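Local coordinates for protein heroin esterase (Rhodococcus sp., PDB 1LZL) that is an acetyl esterase of the alpha/beta hydrolase fold that probably hydrolyses the acetyl ester groups of heroin, at residues 67-72 / 145-150; 173-178 / 235-240. All blocks are in the same frame, centred on the assembly; numbering follows the deposited sequence.

Helix 128-142 touches both contacts, through Tyr139 at contact 1 and Tyr134 and Leu137 at contact 2, and the chain itself links them. From contact 1 the backbone runs into strand 153-159, through the turn holding Ser160, probably the nucleophile of a triad with His290 and Asp260, and down helix 161-176, whose last turn enters contact 2. The contact centres are 24 Å apart and the nearest atoms about 11 Å. Contact 1 is buried and apolar; contact 2 is a polar surface contact. Their centres lie about 19 and 16 Å from the centre of the chain.

Contact 1 (67-72 / 145-150); sequences IRFVTP and EELGID
Leu147, in the last turn before Gly148, meets the far end of the Phe69 ring with two atoms. Its carbonyl O lies near the ring plane at the edge, 3.9 Å from Phe69 CZ, and its CB is 4.3 Å from the same carbon. The leucine side chain goes on to Arg52 and Leu54 of strand 49-56 and to Tyr139 of helix 128-142. Gly148 then turns the chain in a Schellman motif, its N bonded to Glu145 O at 3.1 Å. Beyond it, Ile149 has CG1 anti to its carbonyl carbon (chi1 -69°), and its extended chain brings CD1 obliquely to the ring, 3.9 Å from Phe69 CE1. The ring reaches both residues because its CG stands anti to the backbone N (chi1 -175°), directing it off strand 65-72. With an alanine at Phe69, Ile149 CD1 and Leu147 CB would probably lose their aromatic partner, opening a gap between strand and helix end. No hydrogen bond joins the two segments, which implies that they are held by apolar packing, perhaps helped by weak attraction between the ring edge and the carbonyl oxygen.

Contact 2 (173-178 / 235-240); sequences ARDEGV and SIYAAP
The last turn of helix 161-176, the helix that follows the probable nucleophile elbow of this alpha/beta hydrolase, meets the loop before strand 252-257 through Asp175 and Tyr237. The phenol donates from Tyr237 OH to Asp175 OD2 at 2.6 Å, a short bond that uses the anti lone pair of the oxygen. OD2 sits at the edge of the tyrosine ring, near its plane, while the carboxylate is turned 67° from the ring. Asp175 CG is anti to its own carbonyl carbon (chi1 -71°), which sends the carboxylate across to the loop. The other oxygen faces Arg174 in a salt bridge, the guanidinium gripping it side-on: Arg174 NE lies 3.0 Å and NH2 2.9 Å from Asp175 OD1, NH2 on the syn lone pair. Arg174 NH1 also bonds Asp245 O and Thr247 O, so the arginine, itself tied to the loop at 245-247, probably steadies the carboxylate and favours its charged form. A water adds a looser link on the surface, donating to Glu176 OE2 at 2.6 Å and, weakly, to Tyr237 OH at 2.8 Å. Within the loop, Ser235 OG accepts from Tyr237 N at 3.0 Å, an ST turn that fixes the backbone from which the ring projects. Ser235 O takes two further bonds, from Ala238 N and Ala239 N. Lys172, one turn back along the helix, makes a cation-pi contact with the tyrosine ring. Ile236 CD1 comes 4.1 Å from Asp175 OD2. With CG1 between the backbone N and the carbonyl carbon (chi1 67°), Ile236 lays that atom over the centre of the Tyr237 ring, 3.8 Å above the plane.

Contact 1 (67-72 / 145-150)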
ATOM      1  N   ILE A  67      -7.047 -12.533  -6.685  1.00 10.27           N
ATOM      2  CA  ILE A  67      -5.647 -12.232  -6.529  1.00 10.55           C
ATOM      3  C   ILE A  67      -4.970 -12.336  -7.899  1.00 11.04           C
ATOM      4  O   ILE A  67      -5.075 -13.370  -8.573  1.00 12.33           O
ATOM      5  CB  ILE A  67      -4.975 -13.205  -5.548  1.00  9.45           C
ATOM      6  CG1 ILE A  67      -5.616 -13.082  -4.158  1.00 13.03           C
ATOM      7  CG2 ILE A  67      -3.466 -13.001  -5.516  1.00 11.52           C
ATOM      8  CD1 ILE A  67      -5.148 -14.222  -3.244  1.00 15.22           C
ATOM      9  N   ARG A  68      -4.275 -11.296  -8.303  1.00 10.64           N
ATOM     10  CA  ARG A  68      -3.429 -11.357  -9.498  1.00 10.40           C
ATOM     11  C   ARG A  68      -2.085 -11.893  -9.034  1.00 11.74           C
ATOM     12  O   ARG A  68      -1.301 -11.199  -8.369  1.00 12.53           O
ATOM     13  CB  ARG A  68      -3.280  -9.989 -10.145  1.00 11.02           C
ATOM     14  CG  ARG A  68      -4.603  -9.392 -10.586  1.00 11.67           C
ATOM     15  CD  ARG A  68      -4.500  -8.034 -11.200  1.00 12.43           C
ATOM     16  NE  ARG A  68      -3.849  -7.866 -12.498  1.00 12.78           N
ATOM     17  CZ  ARG A  68      -4.392  -8.193 -13.654  1.00 14.68           C
ATOM     18  NH1 ARG A  68      -5.601  -8.746 -13.699  1.00 15.48           N
ATOM     19  NH2 ARG A  68      -3.688  -7.947 -14.738  1.00 15.04           N
ATOM     20  N   PHE A  69      -1.814 -13.141  -9.382  1.00 12.13           N
ATOM     21  CA  PHE A  69      -0.686 -13.900  -8.832  1.00 11.93           C
ATOM     22  C   PHE A  69       0.390 -14.005  -9.896  1.00 12.42           C
ATOM     23  O   PHE A  69       0.248 -14.686 -10.939  1.00 13.57           O
ATOM     24  CB  PHE A  69      -1.199 -15.263  -8.379  1.00 13.86           C
ATOM     25  CG  PHE A  69      -0.159 -16.110  -7.674  1.00 12.58           C
ATOM     26  CD1 PHE A  69       0.445 -15.631  -6.526  1.00 12.84           C
ATOM     27  CD2 PHE A  69       0.193 -17.383  -8.123  1.00 14.01           C
ATOM     28  CE1 PHE A  69       1.380 -16.381  -5.807  1.00 15.34           C
ATOM     29  CE2 PHE A  69       1.137 -18.141  -7.450  1.00 14.41           C
ATOM     30  CZ  PHE A  69       1.745 -17.625  -6.308  1.00 16.03           C
ATOM     31  N   VAL A  70       1.463 -13.282  -9.672  1.00 13.91           N
ATOM     32  CA  VAL A  70       2.595 -13.082 -10.554  1.00 14.41           C
ATOM     33  C   VAL A  70       3.731 -13.987 -10.120  1.00 16.81           C
ATOM     34  O   VAL A  70       4.179 -13.942  -8.954  1.00 15.28           O
ATOM     35  CB  VAL A  70       3.044 -11.614 -10.599  1.00 15.18           C
ATOM     36  CG1 VAL A  70       4.118 -11.402 -11.683  1.00 15.57           C
ATOM     37  CG2 VAL A  70       1.854 -10.683 -10.847  1.00 16.41           C
ATOM     38  N   THR A  71       4.190 -14.827 -11.043  1.00 17.03           N
ATOM     39  CA  THR A  71       5.311 -15.712 -10.686  1.00 18.04           C
ATOM     40  C   THR A  71       6.458 -15.595 -11.684  1.00 16.77           C
ATOM     41  O   THR A  71       6.283 -15.344 -12.878  1.00 17.78           O
ATOM     42  CB  THR A  71       4.846 -17.171 -10.565  1.00 19.86           C
ATOM     43  OG1 THR A  71       4.138 -17.504 -11.775  1.00 20.30           O
ATOM     44  CG2 THR A  71       3.842 -17.332  -9.429  1.00 21.85           C
ATOM     45  N   PRO A  72       7.683 -15.734 -11.237  1.00 18.22           N
ATOM     46  CA  PRO A  72       8.790 -15.612 -12.187  1.00 17.80           C
ATOM     47  C   PRO A  72       8.920 -16.903 -12.994  1.00 22.62           C
ATOM     48  O   PRO A  72       8.699 -17.981 -12.452  1.00 24.95           O
ATOM     49  CB  PRO A  72       9.990 -15.462 -11.263  1.00 21.31           C
ATOM     50  CG  PRO A  72       9.598 -16.078  -9.971  1.00 20.85           C
ATOM     51  CD  PRO A  72       8.123 -15.986  -9.828  1.00 17.72           C
ATOM     52  N   GLU A 145       2.067 -24.533  -0.263  1.00 24.82           N
ATOM     53  CA  GLU A 145       2.773 -25.608  -0.969  1.00 24.56           C
ATOM     54  C   GLU A 145       2.271 -25.746  -2.401  1.00 22.99           C
ATOM     55  O   GLU A 145       3.055 -25.810  -3.353  1.00 25.42           O
ATOM     56  CB  GLU A 145       2.622 -26.912  -0.172  1.00 33.10           C
ATOM     57  CG  GLU A 145       3.824 -27.826  -0.369  1.00 43.72           C
ATOM     58  CD  GLU A 145       3.667 -29.216   0.185  1.00 50.50           C
ATOM     59  OE1 GLU A 145       3.315 -29.367   1.377  1.00 53.46           O
ATOM     60  OE2 GLU A 145       3.930 -30.187  -0.577  1.00 72.03           O
ATOM     61  N   GLU A 146       0.954 -25.781  -2.528  1.00 23.40           N
ATOM     62  CA  GLU A 146       0.336 -25.930  -3.839  1.00 24.71           C
ATOM     63  C   GLU A 146       0.748 -24.754  -4.702  1.00 23.53           C
ATOM     64  O   GLU A 146       0.905 -24.861  -5.924  1.00 25.11           O
ATOM     65  CB  GLU A 146      -1.177 -26.055  -3.680  1.00 29.23           C
ATOM     66  CG  GLU A 146      -2.119 -25.061  -4.280  1.00 33.93           C
ATOM     67  CD  GLU A 146      -3.554 -25.133  -3.774  1.00 32.02           C
ATOM     68  OE1 GLU A 146      -3.909 -26.075  -3.036  1.00 35.44           O
ATOM     69  OE2 GLU A 146      -4.326 -24.206  -4.122  1.00 49.17           O
ATOM     70  N   LEU A 147       0.912 -23.586  -4.110  1.00 17.66           N
ATOM     71  CA  LEU A 147       1.216 -22.395  -4.880  1.00 16.38           C
ATOM     72  C   LEU A 147       2.702 -22.179  -5.097  1.00 17.54           C
ATOM     73  O   LEU A 147       3.130 -21.261  -5.796  1.00 19.64           O
ATOM     74  CB  LEU A 147       0.652 -21.158  -4.166  1.00 18.05           C
ATOM     75  CG  LEU A 147      -0.864 -21.012  -4.109  1.00 17.41           C
ATOM     76  CD1 LEU A 147      -1.196 -19.736  -3.358  1.00 17.85           C
ATOM     77  CD2 LEU A 147      -1.508 -20.946  -5.477  1.00 18.75           C
ATOM     78  N   GLY A 148       3.549 -23.016  -4.507  1.00 18.14           N
ATOM     79  CA  GLY A 148       4.975 -22.913  -4.756  1.00 19.23           C
ATOM     80  C   GLY A 148       5.593 -21.775  -3.938  1.00 17.73           C
ATOM     81  O   GLY A 148       6.629 -21.204  -4.317  1.00 18.57           O
ATOM     82  N   ILE A 149       4.932 -21.513  -2.818  1.00 16.74           N
ATOM     83  CA  ILE A 149       5.308 -20.453  -1.876  1.00 18.32           C
ATOM     84  C   ILE A 149       5.943 -20.997  -0.602  1.00 15.84           C
ATOM     85  O   ILE A 149       5.496 -21.985   0.000  1.00 17.91           O
ATOM     86  CB  ILE A 149       4.064 -19.627  -1.488  1.00 20.06           C
ATOM     87  CG1 ILE A 149       3.560 -18.803  -2.677  1.00 21.79           C
ATOM     88  CG2 ILE A 149       4.349 -18.774  -0.267  1.00 25.28           C
ATOM     89  CD1 ILE A 149       2.211 -18.159  -2.413  1.00 22.84           C
ATOM     90  N   ASP A 150       6.994 -20.312  -0.135  1.00 15.36           N
ATOM     91  CA  ASP A 150       7.590 -20.611   1.161  1.00 14.45           C
ATOM     92  C   ASP A 150       6.816 -19.890   2.260  1.00 14.33           C
ATOM     93  O   ASP A 150       6.888 -18.665   2.388  1.00 14.73           O
ATOM     94  CB  ASP A 150       9.073 -20.211   1.176  1.00 15.88           C
ATOM     95  CG  ASP A 150       9.749 -20.492   2.497  1.00 17.51           C
ATOM     96  OD1 ASP A 150       9.112 -20.877   3.499  1.00 18.20           O
ATOM     97  OD2 ASP A 150      11.003 -20.341   2.527  1.00 20.89           O
TER

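Contact 2 (173-178 / 235-240)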
ATOM      1  N   ALA A 173      -2.857 -10.109  11.596  1.00 11.31           N
ATOM      2  CA  ALA A 173      -2.115 -11.379  11.490  1.00 13.10           C
ATOM      3  C   ALA A 173      -1.393 -11.682  12.798  1.00 12.87           C
ATOM      4  O   ALA A 173      -1.460 -12.815  13.307  1.00 13.33           O
ATOM      5  CB  ALA A 173      -1.171 -11.371  10.288  1.00 13.29           C
ATOM      6  N   ARG A 174      -0.755 -10.636  13.353  1.00 11.71           N
ATOM      7  CA  ARG A 174      -0.091 -10.862  14.635  1.00 12.71           C
ATOM      8  C   ARG A 174      -1.073 -11.233  15.713  1.00 12.23           C
ATOM      9  O   ARG A 174      -0.874 -12.205  16.457  1.00 13.44           O
ATOM     10  CB  ARG A 174       0.680  -9.581  15.021  1.00 14.60           C
ATOM     11  CG  ARG A 174       1.358  -9.740  16.369  1.00 13.96           C
ATOM     12  CD  ARG A 174       1.689  -8.433  17.016  1.00 14.42           C
ATOM     13  NE  ARG A 174       0.495  -7.668  17.340  1.00 14.21           N
ATOM     14  CZ  ARG A 174       0.493  -6.390  17.769  1.00 15.21           C
ATOM     15  NH1 ARG A 174       1.623  -5.691  17.939  1.00 17.12           N
ATOM     16  NH2 ARG A 174      -0.684  -5.824  18.020  1.00 16.61           N
ATOM     17  N   ASP A 175      -2.143 -10.419  15.795  1.00 12.95           N
ATOM     18  CA  ASP A 175      -3.114 -10.624  16.872  1.00 14.03           C
ATOM     19  C   ASP A 175      -3.819 -11.971  16.808  1.00 15.07           C
ATOM     20  O   ASP A 175      -4.116 -12.559  17.865  1.00 14.73           O
ATOM     21  CB  ASP A 175      -4.140  -9.498  16.847  1.00 12.78           C
ATOM     22  CG  ASP A 175      -3.594  -8.160  17.283  1.00 14.65           C
ATOM     23  OD1 ASP A 175      -2.441  -8.086  17.761  1.00 15.44           O
ATOM     24  OD2 ASP A 175      -4.315  -7.143  17.152  1.00 16.42           O
ATOM     25  N   GLU A 176      -4.101 -12.491  15.611  1.00 13.77           N
ATOM     26  CA  GLU A 176      -4.827 -13.753  15.510  1.00 14.39           C
ATOM     27  C   GLU A 176      -3.903 -14.959  15.618  1.00 14.70           C
ATOM     28  O   GLU A 176      -4.418 -16.030  16.003  1.00 19.17           O
ATOM     29  CB  GLU A 176      -5.589 -13.819  14.182  1.00 16.00           C
ATOM     30  CG  GLU A 176      -6.742 -12.838  14.085  1.00 16.09           C
ATOM     31  CD  GLU A 176      -7.635 -12.770  15.301  1.00 24.32           C
ATOM     32  OE1 GLU A 176      -7.933 -13.812  15.948  1.00 21.93           O
ATOM     33  OE2 GLU A 176      -8.120 -11.689  15.715  1.00 35.56           O
ATOM     34  N   GLY A 177      -2.621 -14.843  15.334  1.00 15.42           N
ATOM     35  CA  GLY A 177      -1.654 -15.893  15.564  1.00 16.48           C
ATOM     36  C   GLY A 177      -1.708 -17.061  14.620  1.00 16.52           C
ATOM     37  O   GLY A 177      -1.167 -18.127  14.943  1.00 21.34           O
ATOM     38  N   VAL A 178      -2.318 -16.890  13.451  1.00 14.02           N
ATOM     39  CA  VAL A 178      -2.412 -17.971  12.466  1.00 13.93           C
ATOM     40  C   VAL A 178      -1.307 -17.888  11.427  1.00 12.74           C
ATOM     41  O   VAL A 178      -0.593 -18.832  11.116  1.00 15.71           O
ATOM     42  CB  VAL A 178      -3.819 -17.966  11.830  1.00 15.53           C
ATOM     43  CG1 VAL A 178      -3.912 -19.029  10.734  1.00 16.03           C
ATOM     44  CG2 VAL A 178      -4.868 -18.210  12.908  1.00 17.74           C
ATOM     45  N   SER A 235     -11.424   1.045  14.793  1.00 14.64           N
ATOM     46  CA  SER A 235     -10.545  -0.107  14.908  1.00 12.36           C
ATOM     47  C   SER A 235      -9.089   0.183  14.557  1.00  9.93           C
ATOM     48  O   SER A 235      -8.781   0.916  13.617  1.00 10.78           O
ATOM     49  CB  SER A 235     -11.082  -1.185  13.939  1.00 12.00           C
ATOM     50  OG  SER A 235     -10.182  -2.319  14.008  1.00 12.79           O
ATOM     51  N   ILE A 236      -8.183  -0.415  15.341  1.00 10.28           N
ATOM     52  CA  ILE A 236      -6.753  -0.306  15.006  1.00 10.92           C
ATOM     53  C   ILE A 236      -6.486  -0.965  13.652  1.00 10.95           C
ATOM     54  O   ILE A 236      -5.434  -0.634  13.073  1.00 11.78           O
ATOM     55  CB  ILE A 236      -5.859  -0.949  16.075  1.00 11.07           C
ATOM     56  CG1 ILE A 236      -6.031  -2.483  16.153  1.00 13.88           C
ATOM     57  CG2 ILE A 236      -6.059  -0.234  17.398  1.00 13.84           C
ATOM     58  CD1 ILE A 236      -4.994  -3.138  17.040  1.00 16.24           C
ATOM     59  N   TYR A 237      -7.359  -1.837  13.158  1.00 11.70           N
ATOM     60  CA  TYR A 237      -7.106  -2.410  11.843  1.00 10.54           C
ATOM     61  C   TYR A 237      -7.536  -1.447  10.723  1.00 11.57           C
ATOM     62  O   TYR A 237      -7.077  -1.640   9.581  1.00 12.54           O
ATOM     63  CB  TYR A 237      -7.809  -3.756  11.699  1.00 11.18           C
ATOM     64  CG  TYR A 237      -7.526  -4.669  12.878  1.00 12.69           C
ATOM     65  CD1 TYR A 237      -6.249  -5.057  13.202  1.00 11.64           C
ATOM     66  CD2 TYR A 237      -8.542  -5.156  13.682  1.00 14.61           C
ATOM     67  CE1 TYR A 237      -5.960  -5.882  14.262  1.00 11.56           C
ATOM     68  CE2 TYR A 237      -8.286  -5.984  14.761  1.00 16.78           C
ATOM     69  CZ  TYR A 237      -6.994  -6.366  15.046  1.00 13.84           C
ATOM     70  OH  TYR A 237      -6.743  -7.173  16.143  1.00 16.88           O
ATOM     71  N   ALA A 238      -8.388  -0.478  11.022  1.00 10.94           N
ATOM     72  CA  ALA A 238      -8.785   0.574  10.110  1.00 10.46           C
ATOM     73  C   ALA A 238      -7.712   1.661  10.087  1.00 10.44           C
ATOM     74  O   ALA A 238      -7.339   2.138   9.012  1.00 11.54           O
ATOM     75  CB  ALA A 238     -10.137   1.182  10.499  1.00 12.83           C
ATOM     76  N   ALA A 239      -7.269   2.082  11.283  1.00 11.05           N
ATOM     77  CA  ALA A 239      -6.324   3.194  11.419  1.00 10.96           C
ATOM     78  C   ALA A 239      -5.179   2.731  12.314  1.00 10.61           C
ATOM     79  O   ALA A 239      -5.258   2.927  13.558  1.00 11.67           O
ATOM     80  CB  ALA A 239      -7.009   4.435  12.016  1.00 10.81           C
ATOM     81  N   PRO A 240      -4.197   2.050  11.761  1.00  9.54           N
ATOM     82  CA  PRO A 240      -3.102   1.476  12.550  1.00 10.89           C
ATOM     83  C   PRO A 240      -2.411   2.479  13.455  1.00 11.62           C
ATOM     84  O   PRO A 240      -1.876   2.055  14.499  1.00 11.45           O
ATOM     85  CB  PRO A 240      -2.164   0.939  11.455  1.00  9.98           C
ATOM     86  CG  PRO A 240      -3.134   0.522  10.359  1.00  8.77           C
ATOM     87  CD  PRO A 240      -4.145   1.632  10.326  1.00  8.89           C
TER
HETATM   88  O   HOH W   1      -8.359  -9.192  15.087  1.00 28.07           O